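Local structure of putative ribose operon repressor (Burkholderia thailandensis, 3EGC) at residues G12-D17 against L42-A47; A130-A135 against L191-R196; E217-D222 against P233-E238. The protein probably acts as a LacI-family transcriptional repressor, binding cis-regulatory DNA under control of a periplasmic-binding-protein-like sugar domain. One frame throughout, in Å; residues are numbered along the deposited sequence.

In the fold
All three contacts pair neighbouring parallel strands of a periplasmic-binding-protein fold. Contact 1 lies in one lobe, at the strand edge where the second subunit docks, while contacts 2 and 3 belong to the other and share a sheet region, their centres about 11 Å apart. Strands 189-192 and 217-221 are neighbours, and His195 N bonds to Asp222 OD2 at 3.0 Å. Contacts 1 and 3 lie on opposite sides of the chain's centre, with about 11 Å between their nearest atoms. Contact 1 touches contact 2 where Asp17 OD2 and Arg196 NH2 approach to 3.7 Å, too long for more than a weak attraction. In relatives the sugar effector lies in the cleft between such lobes.

Contact 1: G12-D17 against L42-A47; sequences GLIVSD and LLANTA
Leu42 O accepts a hydrogen bond from Leu13 N at 2.8 Å, the first rung between strands 10-15 and 40-45. With helix 21-36 between them in sequence, these strands form a parallel beta-alpha-beta unit of the Rossmann-like lobe, and the directions of their short segments differ by 17°. Leu43 follows on the face that carries Leu13 and Val15. Its CD1 methyl reaches Leu13 CD2 at 4.2 Å, a loose methyl-methyl contact; Ala27 of helix 21-36 packs on Leu13. At the outer edge Leu43 also bonds through its backbone to the second subunit and packs on Leu43 there, so strand 40-45 takes part in the dimer interface. Ala44 grips the inner strand with both backbone polar groups: its N donates to Leu13 O, and its O receives Val15 N at 3.0 Å. On the other face its CB lies beside Ile14 CG1, and Phe60 of helix 50-62 touches both side chains. Asn45 has CG anti to the backbone N (chi1 179°), and OD1 comes within 3.5 Å of Asp17 CA. That oxygen accepts a hydrogen bond from Ile18 N, tying the turn after the first strand to the neighbouring strand, while Asn45 N is held by Glu31 of the second subunit. Thr46 N closes the ladder on Val15 O at 3.0 Å. Its side chain crosses that of Ile14 at about a right angle, methyl to methyl, CG2 lying 3.7 Å from Ile14 CG2. CG2 is anti to the carbonyl carbon and OG1 sits between backbone N and carbonyl carbon (chi1 71°); OG1 hydrogen-bonds to Ser73 OG and Glu48 N and approaches Ser16 CA to 3.3 Å.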
loop_
_atom_site.group_PDB
_atom_site.type_symbol
_atom_site.label_atom_id
_atom_site.label_comp_id
_atom_site.label_asym_id
_atom_site.label_seq_id
_atom_site.Cartn_x
_atom_site.Cartn_y
_atom_site.Cartn_z
ATOM N N GLY A 12 -3.264 -17.110 11.373
ATOM C CA GLY A 12 -2.608 -17.045 10.069
ATOM C C GLY A 12 -3.323 -16.010 9.212
ATOM O O GLY A 12 -4.544 -16.057 9.146
ATOM N N LEU A 13 -2.596 -15.043 8.637
ATOM C CA LEU A 13 -3.192 -14.087 7.711
ATOM C C LEU A 13 -2.603 -14.336 6.335
ATOM O O LEU A 13 -1.377 -14.331 6.155
ATOM C CB LEU A 13 -2.956 -12.645 8.111
ATOM C CG LEU A 13 -3.323 -11.570 7.086
ATOM C CD1 LEU A 13 -4.835 -11.580 6.714
ATOM C CD2 LEU A 13 -2.915 -10.150 7.532
ATOM N N ILE A 14 -3.459 -14.689 5.414
ATOM C CA ILE A 14 -3.013 -15.034 4.085
ATOM C C ILE A 14 -3.688 -14.072 3.159
ATOM O O ILE A 14 -4.870 -13.985 3.140
ATOM C CB ILE A 14 -3.362 -16.508 3.701
ATOM C CG1 ILE A 14 -2.588 -17.470 4.611
ATOM C CG2 ILE A 14 -3.083 -16.761 2.174
ATOM C CD1 ILE A 14 -2.926 -18.995 4.440
ATOM N N VAL A 15 -2.909 -13.335 2.409
ATOM C CA VAL A 15 -3.417 -12.260 1.629
ATOM C C VAL A 15 -3.044 -12.462 0.158
ATOM O O VAL A 15 -1.909 -12.807 -0.148
ATOM C CB VAL A 15 -2.847 -10.950 2.234
ATOM C CG1 VAL A 15 -2.541 -9.905 1.202
ATOM C CG2 VAL A 15 -3.789 -10.442 3.344
ATOM N N SER A 16 -3.970 -12.176 -0.758
ATOM C CA SER A 16 -3.712 -12.353 -2.164
ATOM C C SER A 16 -2.721 -11.317 -2.786
ATOM O O SER A 16 -2.016 -11.634 -3.805
ATOM C CB SER A 16 -5.011 -12.343 -2.912
ATOM O OG SER A 16 -5.839 -11.253 -2.492
ATOM N N ASP A 17 -2.638 -10.110 -2.201
ATOM C CA ASP A 17 -1.652 -9.167 -2.682
ATOM C C ASP A 17 -1.273 -8.042 -1.697
ATOM O O ASP A 17 -1.837 -6.964 -1.759
ATOM C CB ASP A 17 -2.081 -8.577 -4.036
ATOM C CG ASP A 17 -1.036 -7.694 -4.626
ATOM O OD1 ASP A 17 0.087 -7.593 -4.052
ATOM O OD2 ASP A 17 -1.328 -7.060 -5.656
ATOM N N LEU A 42 0.888 -14.400 11.836
ATOM C CA LEU A 42 1.824 -14.897 10.842
ATOM C C LEU A 42 1.336 -14.435 9.443
ATOM O O LEU A 42 0.125 -14.531 9.110
ATOM C CB LEU A 42 1.846 -16.426 10.887
ATOM C CG LEU A 42 2.736 -17.254 11.808
ATOM C CD1 LEU A 42 2.501 -18.844 11.550
ATOM C CD2 LEU A 42 4.200 -16.821 11.738
ATOM N N LEU A 43 2.252 -13.961 8.621
ATOM C CA LEU A 43 1.823 -13.379 7.352
ATOM C C LEU A 43 2.278 -14.191 6.161
ATOM O O LEU A 43 3.396 -14.653 6.129
ATOM C CB LEU A 43 2.286 -11.946 7.218
ATOM C CG LEU A 43 2.189 -11.300 5.847
ATOM C CD1 LEU A 43 0.712 -10.932 5.523
ATOM C CD2 LEU A 43 3.137 -10.024 5.780
ATOM N N ALA A 44 1.367 -14.431 5.221
ATOM C CA ALA A 44 1.764 -14.970 3.957
ATOM C C ALA A 44 1.183 -14.107 2.841
ATOM O O ALA A 44 0.058 -13.549 2.939
ATOM C CB ALA A 44 1.372 -16.386 3.837
ATOM N N ASN A 45 1.974 -13.967 1.801
ATOM C CA ASN A 45 1.550 -13.213 0.613
ATOM C C ASN A 45 1.579 -14.117 -0.586
ATOM O O ASN A 45 2.601 -14.644 -0.850
ATOM C CB ASN A 45 2.465 -11.998 0.357
ATOM C CG ASN A 45 2.051 -11.213 -0.900
ATOM O OD1 ASN A 45 0.878 -10.905 -1.099
ATOM N ND2 ASN A 45 3.005 -10.898 -1.727
ATOM N N THR A 46 0.465 -14.266 -1.293
ATOM C CA THR A 46 0.352 -15.267 -2.380
ATOM C C THR A 46 0.551 -14.694 -3.744
ATOM O O THR A 46 0.757 -15.441 -4.659
ATOM C CB THR A 46 -1.041 -15.995 -2.410
ATOM O OG1 THR A 46 -2.076 -15.099 -2.858
ATOM C CG2 THR A 46 -1.395 -16.556 -1.071
ATOM N N ALA A 47 0.477 -13.375 -3.886
ATOM C CA ALA A 47 0.538 -12.716 -5.192
ATOM C C ALA A 47 -0.423 -13.342 -6.191
ATOM O O ALA A 47 -0.083 -13.463 -7.345
ATOM C CB ALA A 47 1.964 -12.685 -5.772
#

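Contact 2: A130-A135 against L191-R196; sequences AIVGSA and LTSSHR
A short parallel strand pairing that opens into two loops joins Ala130 and Ile131 to Leu191 and Thr192, at the C-terminal ends of two strands of the second lobe. Ile131 N donates to Leu191 O at 2.8 Å. One step on, Ser193 N returns a bond to Ile131 O, longer at 3.1 Å and bent to 145° at the hydrogen as the strands end. Between these rungs Thr192 CA approaches Ile131 O in a CA-H...O contact. On one face Ala130 CB and Leu191 CB meet at 4.3 Å, with Leu144 and Phe147 of helix 138-153 packing on Ala130 and Leu191 respectively. In relatives with this periplasmic-binding-protein fold, loops that follow the C-terminal ends of such parallel strands line the cleft between the lobes, and the two here probably do likewise. Ser193 reaches across where the strands part: its side chain points toward the other segment, with OG held between its own backbone N and carbonyl carbon (chi1 68°). OG thereby comes 3.1 Å from Val132 CA and accepts a weak hydrogen bond from Gly133 N at 3.2 Å. Val132 CG1 touches Ser193 CB at 3.8 Å. Next along the chain, Ser194 occupies the N-cap position of helix 195-208.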
loop_
_atom_site.group_PDB
_atom_site.type_symbol
_atom_site.label_atom_id
_atom_site.label_comp_id
_atom_site.label_asym_id
_atom_site.label_seq_id
_atom_site.Cartn_x
_atom_site.Cartn_y
_atom_site.Cartn_z
ATOM N N ALA A 130 -18.250 0.038 -17.814
ATOM C CA ALA A 130 -17.672 -0.478 -16.614
ATOM C C ALA A 130 -16.433 -1.356 -16.945
ATOM O O ALA A 130 -16.498 -2.210 -17.778
ATOM C CB ALA A 130 -18.733 -1.322 -15.837
ATOM N N ILE A 131 -15.324 -1.088 -16.289
ATOM C CA ILE A 131 -14.139 -1.920 -16.397
ATOM C C ILE A 131 -13.967 -2.539 -15.023
ATOM O O ILE A 131 -13.790 -1.840 -14.034
ATOM C CB ILE A 131 -12.875 -1.106 -16.739
ATOM C CG1 ILE A 131 -13.183 -0.008 -17.773
ATOM C CG2 ILE A 131 -11.734 -2.037 -17.150
ATOM C CD1 ILE A 131 -13.492 -0.567 -19.136
ATOM N N VAL A 132 -14.099 -3.855 -14.972
ATOM C CA VAL A 132 -13.909 -4.601 -13.774
ATOM C C VAL A 132 -12.702 -5.508 -13.908
ATOM O O VAL A 132 -12.117 -5.631 -14.985
ATOM C CB VAL A 132 -15.144 -5.421 -13.407
ATOM C CG1 VAL A 132 -16.375 -4.513 -13.210
ATOM C CG2 VAL A 132 -15.412 -6.456 -14.464
ATOM N N GLY A 133 -12.346 -6.130 -12.791
ATOM C CA GLY A 133 -11.213 -7.049 -12.754
ATOM C C GLY A 133 -11.647 -8.411 -13.239
ATOM O O GLY A 133 -12.673 -8.537 -13.863
ATOM N N SER A 134 -10.880 -9.425 -12.923
ATOM C CA SER A 134 -11.187 -10.759 -13.392
ATOM C C SER A 134 -12.691 -11.105 -13.268
ATOM O O SER A 134 -13.272 -11.057 -12.182
ATOM C CB SER A 134 -10.308 -11.787 -12.664
ATOM O OG SER A 134 -10.718 -13.119 -12.956
ATOM N N ALA A 135 -13.283 -11.451 -14.409
ATOM C CA ALA A 135 -14.716 -11.697 -14.557
ATOM C C ALA A 135 -15.342 -12.678 -13.575
ATOM O O ALA A 135 -16.506 -12.599 -13.263
ATOM C CB ALA A 135 -14.977 -12.205 -15.975
ATOM N N LEU A 191 -17.405 3.197 -14.854
ATOM C CA LEU A 191 -17.184 2.743 -13.522
ATOM C C LEU A 191 -15.914 1.867 -13.566
ATOM O O LEU A 191 -15.821 0.948 -14.417
ATOM C CB LEU A 191 -18.354 1.891 -13.051
ATOM C CG LEU A 191 -18.277 1.137 -11.718
ATOM C CD1 LEU A 191 -18.149 2.037 -10.457
ATOM C CD2 LEU A 191 -19.439 0.111 -11.539
ATOM N N THR A 192 -14.979 2.110 -12.658
ATOM C CA THR A 192 -13.851 1.200 -12.510
ATOM C C THR A 192 -13.912 0.496 -11.159
ATOM O O THR A 192 -14.173 1.144 -10.144
ATOM C CB THR A 192 -12.507 1.928 -12.645
ATOM O OG1 THR A 192 -12.529 3.079 -11.789
ATOM C CG2 THR A 192 -12.281 2.405 -14.146
ATOM N N SER A 193 -13.674 -0.809 -11.147
ATOM C CA SER A 193 -13.913 -1.580 -9.970
ATOM C C SER A 193 -12.828 -1.561 -8.857
ATOM O O SER A 193 -13.050 -2.103 -7.830
ATOM C CB SER A 193 -14.278 -3.011 -10.358
ATOM O OG SER A 193 -13.189 -3.665 -10.929
ATOM N N SER A 194 -11.686 -0.917 -9.070
ATOM C CA SER A 194 -10.711 -0.671 -7.998
ATOM C C SER A 194 -9.704 0.353 -8.471
ATOM O O SER A 194 -9.692 0.707 -9.660
ATOM C CB SER A 194 -9.977 -1.961 -7.601
ATOM O OG SER A 194 -9.187 -2.430 -8.676
ATOM N N HIS A 195 -8.853 0.821 -7.544
ATOM C CA HIS A 195 -7.819 1.829 -7.828
ATOM C C HIS A 195 -6.824 1.335 -8.854
ATOM O O HIS A 195 -6.356 2.101 -9.668
ATOM C CB HIS A 195 -7.108 2.299 -6.558
ATOM C CG HIS A 195 -6.244 1.258 -5.905
ATOM N ND1 HIS A 195 -4.868 1.295 -5.971
ATOM C CD2 HIS A 195 -6.554 0.191 -5.126
ATOM C CE1 HIS A 195 -4.365 0.283 -5.269
ATOM N NE2 HIS A 195 -5.368 -0.411 -4.752
ATOM N N ARG A 196 -6.535 0.035 -8.826
ATOM C CA ARG A 196 -5.557 -0.531 -9.745
ATOM C C ARG A 196 -6.092 -0.594 -11.189
ATOM O O ARG A 196 -5.375 -0.338 -12.130
ATOM C CB ARG A 196 -5.054 -1.876 -9.259
ATOM C CG ARG A 196 -3.802 -2.314 -10.019
ATOM C CD ARG A 196 -2.712 -2.870 -9.077
ATOM N NE ARG A 196 -2.304 -1.921 -8.043
ATOM C CZ ARG A 196 -1.615 -2.256 -6.957
ATOM N NH1 ARG A 196 -1.308 -1.323 -6.098
ATOM N NH2 ARG A 196 -1.195 -3.507 -6.761
#

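Contact 3: E217-D222 against P233-E238; sequences EIVSFD and PLPVVE
Val237 lies over one face of the Phe221 ring, the two side chains crossing obliquely. CG1 is the methyl above the ring, offset toward its rim on the CG-CD2 side, in a CH-pi arrangement whose close spacing is doubtful. CG2, anti to the backbone N, reaches the other flank at CE1, 3.7 Å away. Phe221 also takes part in a cation-pi interaction with Arg143. Val219, on the same side of the sheet as Phe221, crosses Pro235 at about a right angle, its CG1 4.0 Å from both ring carbons CB and CG. Helix 109-122 packs here, touching Val219, Phe221 and Pro235. Strands 217-221 and 236-238 are parallel neighbours in the open-twisted sheet of this lobe, in register through Ser220 with Val236 and Phe221 with Val237. Ser220 is held by two backbone bonds: its N donates to Pro235 O at 3.1 Å, and its O accepts from Val237 N at 2.7 Å. On the opposite face the CG and CD2 end of Leu234 lies against Ile218 and Ser220. Its CD2 touches both Ile218 CG2, at 3.8 Å, and Ser220 CB, at 3.6 Å. Beyond the strand end Asp222 N donates to Val237 O at 2.8 Å.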
loop_
_atom_site.group_PDB
_atom_site.type_symbol
_atom_site.label_atom_id
_atom_site.label_comp_id
_atom_site.label_asym_id
_atom_site.label_seq_id
_atom_site.Cartn_x
_atom_site.Cartn_y
_atom_site.Cartn_z
ATOM N N GLU A 217 -15.378 10.581 -18.076
ATOM C CA GLU A 217 -15.340 10.653 -16.612
ATOM C C GLU A 217 -15.236 9.254 -15.994
ATOM O O GLU A 217 -15.460 8.244 -16.679
ATOM C CB GLU A 217 -16.493 11.500 -16.030
ATOM C CG GLU A 217 -16.244 13.036 -16.187
ATOM C CD GLU A 217 -17.413 13.925 -15.746
ATOM O OE1 GLU A 217 -18.437 13.446 -15.221
ATOM O OE2 GLU A 217 -17.297 15.149 -15.895
ATOM N N ILE A 218 -14.849 9.210 -14.718
ATOM C CA ILE A 218 -14.561 7.977 -14.018
ATOM C C ILE A 218 -14.999 8.002 -12.567
ATOM O O ILE A 218 -14.667 8.938 -11.829
ATOM C CB ILE A 218 -13.026 7.648 -14.024
ATOM C CG1 ILE A 218 -12.514 7.481 -15.465
ATOM C CG2 ILE A 218 -12.732 6.397 -13.143
ATOM C CD1 ILE A 218 -10.947 7.224 -15.573
ATOM N N VAL A 219 -15.753 6.985 -12.148
ATOM C CA VAL A 219 -15.938 6.785 -10.711
ATOM C C VAL A 219 -15.266 5.450 -10.398
ATOM O O VAL A 219 -15.301 4.554 -11.224
ATOM C CB VAL A 219 -17.435 6.800 -10.281
ATOM C CG1 VAL A 219 -17.997 8.158 -10.505
ATOM C CG2 VAL A 219 -18.305 5.699 -11.105
ATOM N N SER A 220 -14.681 5.342 -9.212
ATOM C CA SER A 220 -13.848 4.237 -8.856
ATOM C C SER A 220 -14.187 3.742 -7.450
ATOM O O SER A 220 -14.666 4.528 -6.632
ATOM C CB SER A 220 -12.384 4.673 -8.892
ATOM O OG SER A 220 -11.501 3.600 -8.588
ATOM N N PHE A 221 -13.936 2.454 -7.176
ATOM C CA PHE A 221 -13.807 1.980 -5.797
ATOM C C PHE A 221 -12.396 2.276 -5.238
ATOM O O PHE A 221 -11.442 2.397 -5.991
ATOM C CB PHE A 221 -14.054 0.467 -5.663
ATOM C CG PHE A 221 -15.527 0.076 -5.619
ATOM C CD1 PHE A 221 -16.030 -0.557 -4.504
ATOM C CD2 PHE A 221 -16.370 0.271 -6.725
ATOM C CE1 PHE A 221 -17.348 -0.968 -4.443
ATOM C CE2 PHE A 221 -17.702 -0.123 -6.687
ATOM C CZ PHE A 221 -18.210 -0.743 -5.561
ATOM N N ASP A 222 -12.298 2.370 -3.904
ATOM C CA ASP A 222 -11.048 2.692 -3.239
ATOM C C ASP A 222 -10.769 4.191 -3.219
ATOM O O ASP A 222 -10.728 4.865 -4.266
ATOM C CB ASP A 222 -9.891 1.935 -3.865
ATOM C CG ASP A 222 -10.100 0.450 -3.827
ATOM O OD1 ASP A 222 -10.693 -0.035 -2.798
ATOM O OD2 ASP A 222 -9.735 -0.192 -4.830
ATOM N N PRO A 233 -11.914 16.142 -9.515
ATOM C CA PRO A 233 -11.593 15.040 -8.596
ATOM C C PRO A 233 -12.356 13.780 -8.936
ATOM O O PRO A 233 -13.556 13.817 -9.278
ATOM C CB PRO A 233 -12.013 15.586 -7.236
ATOM C CG PRO A 233 -11.802 17.102 -7.373
ATOM C CD PRO A 233 -12.204 17.402 -8.805
ATOM N N LEU A 234 -11.690 12.652 -8.794
ATOM C CA LEU A 234 -12.294 11.405 -9.176
ATOM C C LEU A 234 -13.175 10.863 -8.049
ATOM O O LEU A 234 -12.670 10.488 -6.988
ATOM C CB LEU A 234 -11.200 10.426 -9.549
ATOM C CG LEU A 234 -11.574 9.360 -10.575
ATOM C CD1 LEU A 234 -10.291 8.996 -11.248
ATOM C CD2 LEU A 234 -12.207 8.172 -9.878
ATOM N N PRO A 235 -14.506 10.821 -8.262
ATOM C CA PRO A 235 -15.353 10.319 -7.177
ATOM C C PRO A 235 -15.153 8.828 -6.883
ATOM O O PRO A 235 -14.960 8.034 -7.786
ATOM C CB PRO A 235 -16.771 10.621 -7.653
ATOM C CG PRO A 235 -16.585 11.559 -8.924
ATOM C CD PRO A 235 -15.280 11.151 -9.471
ATOM N N VAL A 236 -15.172 8.478 -5.602
ATOM C CA VAL A 236 -14.776 7.159 -5.196
ATOM C C VAL A 236 -15.726 6.535 -4.251
ATOM O O VAL A 236 -16.284 7.201 -3.422
ATOM C CB VAL A 236 -13.420 7.139 -4.447
ATOM C CG1 VAL A 236 -12.486 6.186 -5.150
ATOM C CG2 VAL A 236 -12.860 8.502 -4.370
ATOM N N VAL A 237 -15.891 5.233 -4.364
ATOM C CA VAL A 237 -16.536 4.507 -3.305
ATOM C C VAL A 237 -15.480 4.001 -2.322
ATOM O O VAL A 237 -14.678 3.095 -2.632
ATOM C CB VAL A 237 -17.578 3.442 -3.802
ATOM C CG1 VAL A 237 -17.238 2.906 -5.134
ATOM C CG2 VAL A 237 -17.804 2.315 -2.734
ATOM N N GLU A 238 -15.443 4.645 -1.166
ATOM C CA GLU A 238 -14.515 4.269 -0.136
ATOM C C GLU A 238 -14.934 2.982 0.520
ATOM O O GLU A 238 -16.085 2.826 0.901
ATOM C CB GLU A 238 -14.378 5.383 0.912
ATOM C CG GLU A 238 -13.434 5.061 2.052
ATOM C CD GLU A 238 -13.401 6.155 3.065
ATOM O OE1 GLU A 238 -14.028 5.995 4.154
ATOM O OE2 GLU A 238 -12.756 7.194 2.761
#